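PDB 2HJ1: protein RnfH from Haemophilus influenzae, which is of unknown function but belongs to the RnfH family of ubiquitin-like proteins and forms a domain-swapped dimer in the crystal. Local coordinates for residues 13-18 and 39-44; 17-22 and 45-50; 62-67 and 81-86. All coordinates share one frame; numbering follows the deposited sequence.

Strand 12-19 opens both of the first two contacts. Contact 1 closes a loop that holds strand 26-33 and returns on helix 38-45. Contact 2 starts from the end of the same strand, sharing Ile17 and Ala18 with contact 1, and closes on Ser45 and helix 47-50. The two loops overlap and cross rather than nest, and they touch where Ile42 packs on Ile47. Contact 3 follows in series, closing the loop from strand 61-65 to strand 79-83. Its centre lies about 18 Å from that of contact 1 and about 21 Å from that of contact 2. All three touch the second subunit.

Contact 1. Residues 13-18 and 39-44; sequences INIEIA and QTAITQ
Ile15 and Ile17 of strand 12-19 meet Ala41 and Ile42 of helix 38-45 in a small, fully buried strand-on-helix contact, apolar apart from one methyl resting on a peptide oxygen, its centre about 7 Å from that of the chain. The short segments approach to 9.8 Å between axes, with their directions 65° apart, and the nearest backbones are those of Ile17 and Ile42. Ala41 takes the middle: its single methyl lets Ile17 come up to the helix backbone, whereas Ile15 stops at the methyl itself. The CG1 branch of Ile17 lies anti to the carbonyl carbon and chi2 is extended (169°), which carries CD1 out to the helix. There CD1 rests 3.8 Å from Ala41 O, a van der Waals contact, and 4.3 Å from Ile42 CA. Ile15 adds a looser contact, its CD1 4.2 Å from Ala41 CB. A helix laid across a sheet that begins with an antiparallel hairpin, here strands 12-19 and 26-33, is the core of the ubiquitin-like beta-grasp fold, in keeping with the family of this protein. Strand 12-19 is held to strand 26-33 by backbone bonds of Ile13, Ile15 and Ile17. On its other side Glu16, Ile17 and Ala18 pair in parallel with a strand of the second subunit, and Leu74 of that subunit also packs on Ala41. Ile42 takes part through its CA, while its side chain goes to Ile47, Leu48 and Leu56. On the part of the helix turned from the strand, Thr43 OG1 bonds to Gln39 O at 2.9 Å. That carbonyl thus takes two donors from one residue, the hydroxyl and Thr43 N, with the hydroxyl tilted 30° from the carbonyl plane.

Contact 2. Residues 17-22 and 45-50; sequences IAYAFP and SGILSQ. With SO4 (sulfate ion), chain F.
One methyl group, CD1 of Ile47, meets two residues of strand 12-19 at once, immediately beyond a glycine where the chain passes from one helix to the next. It lies 3.7 Å from Tyr19 CB and 4.0 Å from Ile17 CG2. The side chain of Ile47 is extended throughout (chi1 -167°), which drives this methyl out from the helix; the Ile17 and Ile47 side chains cross obliquely. Ile17 uses both branches here: CG2 faces Ile47, while CD1 turns to Ser45, 3.8 Å from its CB. Ser45 offers the strand its carbon side and keeps its hydroxyl for the backbone. Its OG accepts from Ile47 N at 3.2 Å in a nearly straight bond (165°), forming an ST turn, and is also bonded to Ile42 O, so two backbone partners fix its rotation. Gly46, between Ser45 and Ile47, leaves helical angles with a positive phi of 100°, which favours glycine, and takes the N-cap position of helix 47-50. Beyond the apolar patch, the extended chain of Gln50 sends NE2 to O2 of a sulfate ion, probably of crystallisation origin, at 3.0 Å, a bond that is almost linear. Phe21 lies near another oxygen of the ion, O4, and its ring, like that of Tyr19, meets Phe51. Ile80 and Ile82 of the second subunit pack on Ile17 and Tyr19, so the apolar layer continues across the dimer. This is the beta-grasp helix, continued by a short second helix that packs on the end of the first strand, as in ubiquitin-like folds.

Contact 3. Residues 62-67 and 81-86; sequences GIFSRP and EIYRPL. With SO4 (sulfate ion), chain D; SO4 (sulfate ion), chain E.
Phe64 and Tyr83 form the closely packed, more apolar part of this contact, their side chains coming from opposite directions. The tyrosine hydroxyl OH meets the edge of the Phe64 ring, 3.6 Å from CE2, while CE1 of Tyr83 lies 4.1 Å from Phe64 CZ. Glu81 crosses the phenylalanine at about a right angle and touches Phe64 CE1 with CG at 3.9 Å; a bend at chi2 turns its carboxylate toward Arg79, its salt-bridge partner. The CA atoms of Phe64 and Glu81 stand 9.4 Å apart, too far for neighbouring strands, and both strands instead pair antiparallel with strands of the second subunit. The other side is polar and lined by ions. Arg66, bent at chi3, runs aslant past Tyr83, with guanidinium and ring planes perpendicular. Two sulfate ions, probably from the crystallisation liquor, bind here. O1 of one accepts from Arg66 NE at 2.9 Å and lies in the plane of the Tyr83 ring, its bond to the hydroxyl being doubtfully short; O3 takes a weak bond from NH1. The other sulfate receives a weak bond from NE, through O4. With Lys60 of the second subunit also bonding sulfate, the chemistry is consistent with a basic patch that can take up anions; no natural ligand is established.

Contact 1. Residues 13-18 and 39-44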
ATOM      1  N   ILE B  13      -0.971 -17.436   2.311  1.00 47.23           N
ATOM      2  CA  ILE B  13      -1.297 -16.043   2.614  1.00 44.33           C
ATOM      3  C   ILE B  13      -2.327 -15.553   1.591  1.00 43.38           C
ATOM      4  O   ILE B  13      -2.529 -16.189   0.527  1.00 42.14           O
ATOM      5  CB  ILE B  13      -0.031 -15.136   2.590  1.00 44.22           C
ATOM      6  CG1 ILE B  13       0.707 -15.250   1.254  1.00 42.64           C
ATOM      7  CG2 ILE B  13       0.963 -15.551   3.718  1.00 42.60           C
ATOM      8  CD1 ILE B  13       1.666 -14.068   1.000  1.00 43.45           C
ATOM      9  N   ASN B  14      -2.963 -14.436   1.917  1.00 41.33           N
ATOM     10  CA  ASN B  14      -3.926 -13.812   1.025  1.00 41.19           C
ATOM     11  C   ASN B  14      -3.403 -12.505   0.495  1.00 39.55           C
ATOM     12  O   ASN B  14      -2.924 -11.644   1.253  1.00 38.22           O
ATOM     13  CB  ASN B  14      -5.289 -13.622   1.695  1.00 41.68           C
ATOM     14  CG  ASN B  14      -5.873 -14.959   2.174  1.00 45.79           C
ATOM     15  OD1 ASN B  14      -5.773 -15.285   3.363  1.00 48.40           O
ATOM     16  ND2 ASN B  14      -6.402 -15.761   1.245  1.00 42.90           N
ATOM     17  N   ILE B  15      -3.518 -12.362  -0.823  1.00 38.52           N
ATOM     18  CA  ILE B  15      -3.045 -11.145  -1.494  1.00 37.90           C
ATOM     19  C   ILE B  15      -4.130 -10.638  -2.403  1.00 37.46           C
ATOM     20  O   ILE B  15      -5.018 -11.405  -2.765  1.00 38.57           O
ATOM     21  CB  ILE B  15      -1.683 -11.393  -2.261  1.00 37.43           C
ATOM     22  CG1 ILE B  15      -1.760 -12.444  -3.371  1.00 37.15           C
ATOM     23  CG2 ILE B  15      -0.610 -11.856  -1.277  1.00 37.87           C
ATOM     24  CD1 ILE B  15      -2.236 -11.940  -4.760  1.00 38.12           C
ATOM     25  N   GLU B  16      -4.053  -9.374  -2.798  1.00 35.50           N
ATOM     26  CA  GLU B  16      -4.969  -8.802  -3.766  1.00 36.11           C
ATOM     27  C   GLU B  16      -4.270  -8.275  -4.994  1.00 33.63           C
ATOM     28  O   GLU B  16      -3.107  -7.871  -4.933  1.00 33.56           O
ATOM     29  CB  GLU B  16      -5.820  -7.685  -3.141  1.00 35.29           C
ATOM     30  CG  GLU B  16      -6.714  -8.157  -1.993  1.00 40.67           C
ATOM     31  CD  GLU B  16      -7.460  -6.989  -1.350  1.00 42.68           C
ATOM     32  OE1 GLU B  16      -6.801  -6.019  -0.930  1.00 50.09           O
ATOM     33  OE2 GLU B  16      -8.714  -7.021  -1.309  1.00 52.61           O
ATOM     34  N   ILE B  17      -4.985  -8.255  -6.113  1.00 33.91           N
ATOM     35  CA  ILE B  17      -4.508  -7.577  -7.319  1.00 33.35           C
ATOM     36  C   ILE B  17      -5.577  -6.630  -7.796  1.00 33.26           C
ATOM     37  O   ILE B  17      -6.757  -7.019  -7.857  1.00 32.58           O
ATOM     38  CB  ILE B  17      -4.153  -8.608  -8.437  1.00 34.58           C
ATOM     39  CG1 ILE B  17      -3.033  -9.504  -7.927  1.00 35.41           C
ATOM     40  CG2 ILE B  17      -3.660  -7.906  -9.713  1.00 33.08           C
ATOM     41  CD1 ILE B  17      -2.804 -10.718  -8.859  1.00 37.75           C
ATOM     42  N   ALA B  18      -5.176  -5.396  -8.130  1.00 32.32           N
ATOM     43  CA  ALA B  18      -6.114  -4.348  -8.554  1.00 33.39           C
ATOM     44  C   ALA B  18      -5.632  -3.741  -9.859  1.00 34.20           C
ATOM     45  O   ALA B  18      -4.436  -3.548 -10.050  1.00 34.45           O
ATOM     46  CB  ALA B  18      -6.218  -3.218  -7.483  1.00 31.51           C
ATOM     47  N   GLN B  39       5.644 -10.751  -9.575  1.00 37.32           N
ATOM     48  CA  GLN B  39       5.495 -11.181 -10.972  1.00 37.11           C
ATOM     49  C   GLN B  39       4.778 -12.519 -11.043  1.00 35.91           C
ATOM     50  O   GLN B  39       3.916 -12.742 -11.885  1.00 36.76           O
ATOM     51  CB  GLN B  39       6.901 -11.294 -11.636  1.00 37.00           C
ATOM     52  CG  GLN B  39       6.850 -11.768 -13.112  1.00 36.64           C
ATOM     53  CD  GLN B  39       8.267 -11.927 -13.640  1.00 38.80           C
ATOM     54  OE1 GLN B  39       8.824 -13.043 -13.684  1.00 40.13           O
ATOM     55  NE2 GLN B  39       8.897 -10.809 -13.879  1.00 31.49           N
ATOM     56  N   THR B  40       5.084 -13.434 -10.148  1.00 35.52           N
ATOM     57  CA  THR B  40       4.384 -14.726 -10.237  1.00 37.17           C
ATOM     58  C   THR B  40       2.877 -14.631  -9.964  1.00 35.35           C
ATOM     59  O   THR B  40       2.077 -15.258 -10.647  1.00 36.27           O
ATOM     60  CB  THR B  40       5.040 -15.779  -9.287  1.00 38.10           C
ATOM     61  OG1 THR B  40       6.468 -15.806  -9.547  1.00 43.19           O
ATOM     62  CG2 THR B  40       4.451 -17.152  -9.527  1.00 37.42           C
ATOM     63  N   ALA B  41       2.487 -13.864  -8.949  1.00 35.86           N
ATOM     64  CA  ALA B  41       1.031 -13.644  -8.655  1.00 34.19           C
ATOM     65  C   ALA B  41       0.361 -13.040  -9.895  1.00 33.81           C
ATOM     66  O   ALA B  41      -0.648 -13.518 -10.358  1.00 34.21           O
ATOM     67  CB  ALA B  41       0.879 -12.731  -7.479  1.00 32.99           C
ATOM     68  N   ILE B  42       0.964 -12.016 -10.468  1.00 32.87           N
ATOM     69  CA  ILE B  42       0.358 -11.385 -11.622  1.00 33.09           C
ATOM     70  C   ILE B  42       0.236 -12.391 -12.781  1.00 34.14           C
ATOM     71  O   ILE B  42      -0.841 -12.596 -13.367  1.00 34.16           O
ATOM     72  CB  ILE B  42       1.132 -10.112 -12.057  1.00 32.66           C
ATOM     73  CG1 ILE B  42       1.137  -9.061 -10.935  1.00 31.90           C
ATOM     74  CG2 ILE B  42       0.506  -9.492 -13.361  1.00 31.38           C
ATOM     75  CD1 ILE B  42       2.051  -7.818 -11.233  1.00 33.03           C
ATOM     76  N   THR B  43       1.339 -13.048 -13.129  1.00 35.55           N
ATOM     77  CA  THR B  43       1.284 -13.935 -14.309  1.00 36.44           C
ATOM     78  C   THR B  43       0.371 -15.151 -14.091  1.00 37.56           C
ATOM     79  O   THR B  43      -0.268 -15.618 -15.028  1.00 38.14           O
ATOM     80  CB  THR B  43       2.713 -14.386 -14.747  1.00 37.00           C
ATOM     81  OG1 THR B  43       3.352 -15.035 -13.651  1.00 36.69           O
ATOM     82  CG2 THR B  43       3.567 -13.196 -15.115  1.00 35.37           C
ATOM     83  N   GLN B  44       0.262 -15.646 -12.865  1.00 37.81           N
ATOM     84  CA  GLN B  44      -0.643 -16.806 -12.595  1.00 39.55           C
ATOM     85  C   GLN B  44      -2.147 -16.478 -12.366  1.00 39.31           C
ATOM     86  O   GLN B  44      -3.013 -17.381 -12.371  1.00 39.52           O
ATOM     87  CB  GLN B  44      -0.117 -17.619 -11.390  1.00 40.75           C
ATOM     88  CG  GLN B  44       1.215 -18.339 -11.676  1.00 45.24           C
ATOM     89  CD  GLN B  44       1.138 -19.287 -12.889  1.00 54.82           C
ATOM     90  OE1 GLN B  44       1.932 -19.165 -13.837  1.00 60.83           O
ATOM     91  NE2 GLN B  44       0.170 -20.220 -12.874  1.00 57.54           N
TER

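Contact 2. Residues 17-22 and 45-50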
ATOM      1  N   ILE B  17      -4.985  -8.255  -6.113  1.00 33.91           N
ATOM      2  CA  ILE B  17      -4.508  -7.577  -7.319  1.00 33.35           C
ATOM      3  C   ILE B  17      -5.577  -6.630  -7.796  1.00 33.26           C
ATOM      4  O   ILE B  17      -6.757  -7.019  -7.857  1.00 32.58           O
ATOM      5  CB  ILE B  17      -4.153  -8.608  -8.437  1.00 34.58           C
ATOM      6  CG1 ILE B  17      -3.033  -9.504  -7.927  1.00 35.41           C
ATOM      7  CG2 ILE B  17      -3.660  -7.906  -9.713  1.00 33.08           C
ATOM      8  CD1 ILE B  17      -2.804 -10.718  -8.859  1.00 37.75           C
ATOM      9  N   ALA B  18      -5.176  -5.396  -8.130  1.00 32.32           N
ATOM     10  CA  ALA B  18      -6.114  -4.348  -8.554  1.00 33.39           C
ATOM     11  C   ALA B  18      -5.632  -3.741  -9.859  1.00 34.20           C
ATOM     12  O   ALA B  18      -4.436  -3.548 -10.050  1.00 34.45           O
ATOM     13  CB  ALA B  18      -6.218  -3.218  -7.483  1.00 31.51           C
ATOM     14  N   TYR B  19      -6.575  -3.417 -10.719  1.00 36.19           N
ATOM     15  CA  TYR B  19      -6.269  -2.792 -11.979  1.00 38.73           C
ATOM     16  C   TYR B  19      -7.530  -2.084 -12.409  1.00 40.16           C
ATOM     17  O   TYR B  19      -8.592  -2.701 -12.483  1.00 40.86           O
ATOM     18  CB  TYR B  19      -5.883  -3.855 -13.027  1.00 38.38           C
ATOM     19  CG  TYR B  19      -5.585  -3.304 -14.417  1.00 37.98           C
ATOM     20  CD1 TYR B  19      -4.453  -2.501 -14.671  1.00 38.85           C
ATOM     21  CD2 TYR B  19      -6.410  -3.615 -15.467  1.00 37.91           C
ATOM     22  CE1 TYR B  19      -4.191  -1.990 -15.981  1.00 39.82           C
ATOM     23  CE2 TYR B  19      -6.138  -3.139 -16.772  1.00 41.97           C
ATOM     24  CZ  TYR B  19      -5.053  -2.339 -17.007  1.00 40.31           C
ATOM     25  OH  TYR B  19      -4.850  -1.927 -18.306  1.00 44.30           O
ATOM     26  N   ALA B  20      -7.437  -0.817 -12.771  1.00 42.59           N
ATOM     27  CA  ALA B  20      -8.690  -0.058 -12.952  1.00 47.22           C
ATOM     28  C   ALA B  20      -9.068   0.094 -14.404  1.00 50.60           C
ATOM     29  O   ALA B  20      -8.703   1.052 -15.049  1.00 52.49           O
ATOM     30  CB  ALA B  20      -8.626   1.276 -12.297  1.00 45.85           C
ATOM     31  N   PHE B  21      -9.806  -0.882 -14.907  1.00 54.69           N
ATOM     32  CA  PHE B  21     -10.312  -0.841 -16.245  1.00 57.38           C
ATOM     33  C   PHE B  21     -11.492   0.106 -16.122  1.00 58.81           C
ATOM     34  O   PHE B  21     -12.515  -0.249 -15.486  1.00 57.08           O
ATOM     35  CB  PHE B  21     -10.728  -2.242 -16.664  1.00 58.23           C
ATOM     36  CG  PHE B  21     -11.228  -2.348 -18.075  1.00 60.92           C
ATOM     37  CD1 PHE B  21     -12.527  -2.782 -18.328  1.00 61.96           C
ATOM     38  CD2 PHE B  21     -10.371  -2.075 -19.168  1.00 63.82           C
ATOM     39  CE1 PHE B  21     -12.981  -2.928 -19.643  1.00 62.07           C
ATOM     40  CE2 PHE B  21     -10.825  -2.223 -20.479  1.00 63.60           C
ATOM     41  CZ  PHE B  21     -12.137  -2.641 -20.705  1.00 62.07           C
ATOM     42  N   PRO B  22     -11.333   1.333 -16.700  1.00 60.02           N
ATOM     43  CA  PRO B  22     -12.270   2.421 -16.368  1.00 60.01           C
ATOM     44  C   PRO B  22     -13.676   2.021 -16.877  1.00 59.38           C
ATOM     45  O   PRO B  22     -13.855   1.505 -18.010  1.00 61.49           O
ATOM     46  CB  PRO B  22     -11.659   3.665 -17.046  1.00 60.32           C
ATOM     47  CG  PRO B  22     -10.841   3.087 -18.224  1.00 60.49           C
ATOM     48  CD  PRO B  22     -10.328   1.730 -17.718  1.00 59.67           C
ATOM     49  N   SER B  45      -2.465 -15.198 -12.173  1.00 37.42           N
ATOM     50  CA  SER B  45      -3.877 -14.784 -11.933  1.00 35.74           C
ATOM     51  C   SER B  45      -4.795 -14.867 -13.142  1.00 35.51           C
ATOM     52  O   SER B  45      -6.008 -15.088 -13.013  1.00 35.90           O
ATOM     53  CB  SER B  45      -3.905 -13.349 -11.321  1.00 34.28           C
ATOM     54  OG  SER B  45      -3.524 -12.393 -12.294  1.00 32.35           O
ATOM     55  N   GLY B  46      -4.244 -14.633 -14.327  1.00 35.41           N
ATOM     56  CA  GLY B  46      -5.067 -14.540 -15.537  1.00 34.85           C
ATOM     57  C   GLY B  46      -5.347 -13.107 -15.951  1.00 34.16           C
ATOM     58  O   GLY B  46      -5.914 -12.838 -17.027  1.00 34.66           O
ATOM     59  N   ILE B  47      -4.954 -12.161 -15.114  1.00 34.51           N
ATOM     60  CA  ILE B  47      -5.228 -10.737 -15.419  1.00 34.08           C
ATOM     61  C   ILE B  47      -4.601 -10.337 -16.777  1.00 35.63           C
ATOM     62  O   ILE B  47      -5.175  -9.532 -17.518  1.00 36.16           O
ATOM     63  CB  ILE B  47      -4.775  -9.780 -14.286  1.00 32.80           C
ATOM     64  CG1 ILE B  47      -5.355  -8.371 -14.494  1.00 32.98           C
ATOM     65  CG2 ILE B  47      -3.223  -9.659 -14.163  1.00 31.46           C
ATOM     66  CD1 ILE B  47      -4.885  -7.388 -13.499  1.00 31.11           C
ATOM     67  N   LEU B  48      -3.447 -10.926 -17.114  1.00 35.19           N
ATOM     68  CA  LEU B  48      -2.788 -10.560 -18.367  1.00 37.18           C
ATOM     69  C   LEU B  48      -3.537 -11.083 -19.576  1.00 37.30           C
ATOM     70  O   LEU B  48      -3.455 -10.475 -20.613  1.00 37.85           O
ATOM     71  CB  LEU B  48      -1.321 -10.992 -18.415  1.00 36.21           C
ATOM     72  CG  LEU B  48      -0.473 -10.541 -17.245  1.00 36.95           C
ATOM     73  CD1 LEU B  48       0.910 -11.202 -17.358  1.00 40.50           C
ATOM     74  CD2 LEU B  48      -0.382  -9.033 -17.140  1.00 34.57           C
ATOM     75  N   SER B  49      -4.277 -12.185 -19.435  1.00 38.40           N
ATOM     76  CA  SER B  49      -5.196 -12.640 -20.515  1.00 39.94           C
ATOM     77  C   SER B  49      -6.438 -11.756 -20.669  1.00 39.95           C
ATOM     78  O   SER B  49      -6.870 -11.461 -21.792  1.00 40.51           O
ATOM     79  CB  SER B  49      -5.607 -14.103 -20.306  1.00 40.81           C
ATOM     80  OG  SER B  49      -4.423 -14.890 -20.159  1.00 45.91           O
ATOM     81  N   GLN B  50      -7.009 -11.312 -19.548  1.00 38.98           N
ATOM     82  CA  GLN B  50      -8.170 -10.452 -19.596  1.00 38.61           C
ATOM     83  C   GLN B  50      -7.793  -9.060 -20.131  1.00 39.32           C
ATOM     84  O   GLN B  50      -8.574  -8.434 -20.841  1.00 40.44           O
ATOM     85  CB  GLN B  50      -8.796 -10.346 -18.200  1.00 38.05           C
ATOM     86  CG  GLN B  50     -10.107  -9.536 -18.177  1.00 37.18           C
ATOM     87  CD  GLN B  50     -10.759  -9.546 -16.819  1.00 37.22           C
ATOM     88  OE1 GLN B  50     -10.281 -10.213 -15.891  1.00 36.65           O
ATOM     89  NE2 GLN B  50     -11.842  -8.792 -16.678  1.00 32.93           N
TER
HETATM   90  S   SO4 F 204     -14.113  -6.871 -19.103  0.70 68.12           S
HETATM   91  O1  SO4 F 204     -14.761  -7.514 -17.970  0.70 67.83           O
HETATM   92  O2  SO4 F 204     -12.720  -7.323 -19.173  0.70 62.61           O
HETATM   93  O3  SO4 F 204     -14.796  -7.237 -20.353  0.70 67.18           O
HETATM   94  O4  SO4 F 204     -14.283  -5.434 -18.905  0.70 66.78           O

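Contact 3. Residues 62-67 and 81-86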
ATOM      1  N   GLY B  62       2.360  -0.243  -7.762  1.00 40.16           N
ATOM      2  CA  GLY B  62       2.629  -0.053  -6.339  1.00 39.62           C
ATOM      3  C   GLY B  62       2.081  -1.217  -5.519  1.00 40.48           C
ATOM      4  O   GLY B  62       1.410  -2.131  -6.065  1.00 40.45           O
ATOM      5  N   ILE B  63       2.346  -1.198  -4.215  1.00 39.01           N
ATOM      6  CA  ILE B  63       1.781  -2.233  -3.328  1.00 37.85           C
ATOM      7  C   ILE B  63       1.244  -1.510  -2.126  1.00 37.94           C
ATOM      8  O   ILE B  63       1.942  -0.675  -1.540  1.00 37.59           O
ATOM      9  CB  ILE B  63       2.808  -3.275  -2.930  1.00 38.07           C
ATOM     10  CG1 ILE B  63       3.030  -4.252  -4.097  1.00 41.46           C
ATOM     11  CG2 ILE B  63       2.341  -4.132  -1.728  1.00 39.55           C
ATOM     12  CD1 ILE B  63       4.207  -5.187  -3.896  1.00 38.46           C
ATOM     13  N   PHE B  64      -0.014  -1.781  -1.793  1.00 37.30           N
ATOM     14  CA  PHE B  64      -0.568  -1.358  -0.517  1.00 36.87           C
ATOM     15  C   PHE B  64      -0.478  -2.496   0.477  1.00 37.17           C
ATOM     16  O   PHE B  64      -1.053  -3.585   0.257  1.00 37.37           O
ATOM     17  CB  PHE B  64      -2.014  -0.881  -0.625  1.00 34.65           C
ATOM     18  CG  PHE B  64      -2.532  -0.260   0.658  1.00 36.89           C
ATOM     19  CD1 PHE B  64      -2.036   0.954   1.102  1.00 35.01           C
ATOM     20  CD2 PHE B  64      -3.469  -0.900   1.435  1.00 39.07           C
ATOM     21  CE1 PHE B  64      -2.487   1.523   2.276  1.00 39.94           C
ATOM     22  CE2 PHE B  64      -3.944  -0.313   2.659  1.00 38.54           C
ATOM     23  CZ  PHE B  64      -3.444   0.896   3.055  1.00 35.05           C
ATOM     24  N   SER B  65       0.244  -2.241   1.573  1.00 37.79           N
ATOM     25  CA  SER B  65       0.514  -3.255   2.600  1.00 37.66           C
ATOM     26  C   SER B  65      -0.282  -2.922   3.873  1.00 37.69           C
ATOM     27  O   SER B  65      -0.257  -1.780   4.342  1.00 35.42           O
ATOM     28  CB  SER B  65       1.991  -3.244   2.974  1.00 39.22           C
ATOM     29  OG  SER B  65       2.816  -3.731   1.925  1.00 41.52           O
ATOM     30  N   ARG B  66      -0.982  -3.918   4.407  1.00 37.67           N
ATOM     31  CA  ARG B  66      -1.811  -3.770   5.630  1.00 40.73           C
ATOM     32  C   ARG B  66      -2.275  -5.133   6.059  1.00 41.79           C
ATOM     33  O   ARG B  66      -2.702  -5.932   5.215  1.00 42.36           O
ATOM     34  CB  ARG B  66      -3.062  -2.902   5.416  1.00 40.15           C
ATOM     35  CG  ARG B  66      -3.664  -2.343   6.726  1.00 44.81           C
ATOM     36  CD  ARG B  66      -5.092  -1.787   6.567  1.00 44.11           C
ATOM     37  NE  ARG B  66      -6.083  -2.823   6.253  1.00 50.94           N
ATOM     38  CZ  ARG B  66      -6.511  -3.751   7.122  1.00 51.01           C
ATOM     39  NH1 ARG B  66      -7.422  -4.628   6.727  1.00 49.08           N
ATOM     40  NH2 ARG B  66      -6.028  -3.800   8.379  1.00 51.01           N
ATOM     41  N   PRO B  67      -2.198  -5.434   7.372  1.00 43.82           N
ATOM     42  CA  PRO B  67      -1.597  -4.603   8.428  1.00 44.41           C
ATOM     43  C   PRO B  67      -0.068  -4.677   8.352  1.00 45.42           C
ATOM     44  O   PRO B  67       0.530  -5.544   7.665  1.00 46.16           O
ATOM     45  CB  PRO B  67      -2.111  -5.249   9.737  1.00 44.81           C
ATOM     46  CG  PRO B  67      -2.362  -6.699   9.385  1.00 45.96           C
ATOM     47  CD  PRO B  67      -2.726  -6.724   7.888  1.00 44.14           C
ATOM     48  N   GLU B  81      -0.979   5.434   5.384  1.00 36.87           N
ATOM     49  CA  GLU B  81      -2.378   5.807   5.342  1.00 37.88           C
ATOM     50  C   GLU B  81      -3.005   5.401   6.661  1.00 36.82           C
ATOM     51  O   GLU B  81      -2.937   4.242   7.025  1.00 35.29           O
ATOM     52  CB  GLU B  81      -3.121   5.068   4.221  1.00 38.53           C
ATOM     53  CG  GLU B  81      -2.665   5.389   2.799  1.00 46.64           C
ATOM     54  CD  GLU B  81      -3.514   6.488   2.116  1.00 55.11           C
ATOM     55  OE1 GLU B  81      -4.477   7.034   2.728  1.00 59.36           O
ATOM     56  OE2 GLU B  81      -3.202   6.822   0.949  1.00 60.30           O
ATOM     57  N   ILE B  82      -3.647   6.346   7.330  1.00 36.81           N
ATOM     58  CA  ILE B  82      -4.328   6.047   8.557  1.00 37.15           C
ATOM     59  C   ILE B  82      -5.812   6.275   8.294  1.00 37.60           C
ATOM     60  O   ILE B  82      -6.181   7.264   7.687  1.00 37.45           O
ATOM     61  CB  ILE B  82      -3.833   6.958   9.738  1.00 37.87           C
ATOM     62  CG1 ILE B  82      -2.318   6.777  10.004  1.00 37.33           C
ATOM     63  CG2 ILE B  82      -4.726   6.738  11.028  1.00 34.63           C
ATOM     64  CD1 ILE B  82      -1.725   7.956  10.845  1.00 38.54           C
ATOM     65  N   TYR B  83      -6.654   5.327   8.695  1.00 36.66           N
ATOM     66  CA  TYR B  83      -8.071   5.484   8.438  1.00 38.46           C
ATOM     67  C   TYR B  83      -8.875   4.715   9.471  1.00 38.48           C
ATOM     68  O   TYR B  83      -8.311   4.075  10.354  1.00 35.86           O
ATOM     69  CB  TYR B  83      -8.434   5.126   6.956  1.00 38.77           C
ATOM     70  CG  TYR B  83      -7.955   3.809   6.457  1.00 38.59           C
ATOM     71  CD1 TYR B  83      -6.601   3.587   6.206  1.00 39.83           C
ATOM     72  CD2 TYR B  83      -8.857   2.784   6.198  1.00 38.58           C
ATOM     73  CE1 TYR B  83      -6.149   2.393   5.758  1.00 42.50           C
ATOM     74  CE2 TYR B  83      -8.429   1.577   5.690  1.00 39.15           C
ATOM     75  CZ  TYR B  83      -7.087   1.382   5.477  1.00 42.43           C
ATOM     76  OH  TYR B  83      -6.643   0.177   4.989  1.00 43.49           O
ATOM     77  N   ARG B  84     -10.185   4.803   9.365  1.00 39.69           N
ATOM     78  CA  ARG B  84     -11.086   4.238  10.380  1.00 41.51           C
ATOM     79  C   ARG B  84     -11.690   2.932   9.911  1.00 41.05           C
ATOM     80  O   ARG B  84     -12.117   2.829   8.767  1.00 40.83           O
ATOM     81  CB  ARG B  84     -12.196   5.237  10.719  1.00 42.83           C
ATOM     82  CG  ARG B  84     -11.726   6.696  10.690  1.00 46.94           C
ATOM     83  CD  ARG B  84     -12.023   7.414  11.974  1.00 54.79           C
ATOM     84  NE  ARG B  84     -13.376   7.953  12.093  1.00 59.11           N
ATOM     85  CZ  ARG B  84     -13.666   9.225  12.404  1.00 60.67           C
ATOM     86  NH1 ARG B  84     -12.712  10.125  12.615  1.00 60.12           N
ATOM     87  NH2 ARG B  84     -14.932   9.605  12.507  1.00 62.91           N
ATOM     88  N   PRO B  85     -11.703   1.909  10.782  1.00 40.96           N
ATOM     89  CA  PRO B  85     -12.282   0.607  10.434  1.00 41.19           C
ATOM     90  C   PRO B  85     -13.824   0.604  10.264  1.00 42.64           C
ATOM     91  O   PRO B  85     -14.350  -0.282   9.587  1.00 41.77           O
ATOM     92  CB  PRO B  85     -11.887  -0.283  11.640  1.00 41.46           C
ATOM     93  CG  PRO B  85     -11.801   0.702  12.819  1.00 41.14           C
ATOM     94  CD  PRO B  85     -11.171   1.937  12.163  1.00 41.08           C
ATOM     95  N   LEU B  86     -14.525   1.566  10.874  1.00 43.95           N
ATOM     96  CA  LEU B  86     -16.001   1.573  10.959  1.00 46.64           C
ATOM     97  C   LEU B  86     -16.604   2.845  10.347  1.00 47.60           C
ATOM     98  O   LEU B  86     -15.965   3.890  10.372  1.00 48.23           O
ATOM     99  CB  LEU B  86     -16.419   1.541  12.427  1.00 47.29           C
ATOM    100  CG  LEU B  86     -16.633   0.286  13.280  1.00 48.00           C
ATOM    101  CD1 LEU B  86     -15.439  -0.651  13.318  1.00 48.16           C
ATOM    102  CD2 LEU B  86     -16.947   0.807  14.672  1.00 49.22           C
TER
HETATM  103  S   SO4 D 201      -8.935  -2.346   4.058  0.80 39.73           S
HETATM  104  O1  SO4 D 201      -7.552  -1.938   3.907  0.80 44.73           O
HETATM  105  O2  SO4 D 201      -9.259  -3.226   2.942  0.80 44.28           O
HETATM  106  O3  SO4 D 201      -9.217  -3.003   5.328  0.80 45.03           O
HETATM  107  O4  SO4 D 201      -9.649  -1.120   4.057  0.80 35.93           O
HETATM  108  S   SO4 E 203      -5.293  -4.427   2.508  0.50 62.49           S
HETATM  109  O1  SO4 E 203      -4.100  -4.429   1.645  0.50 60.83           O
HETATM  110  O2  SO4 E 203      -6.502  -4.616   1.680  0.50 58.02           O
HETATM  111  O3  SO4 E 203      -5.139  -5.482   3.508  0.50 62.17           O
HETATM  112  O4  SO4 E 203      -5.413  -3.165   3.217  0.50 58.30           O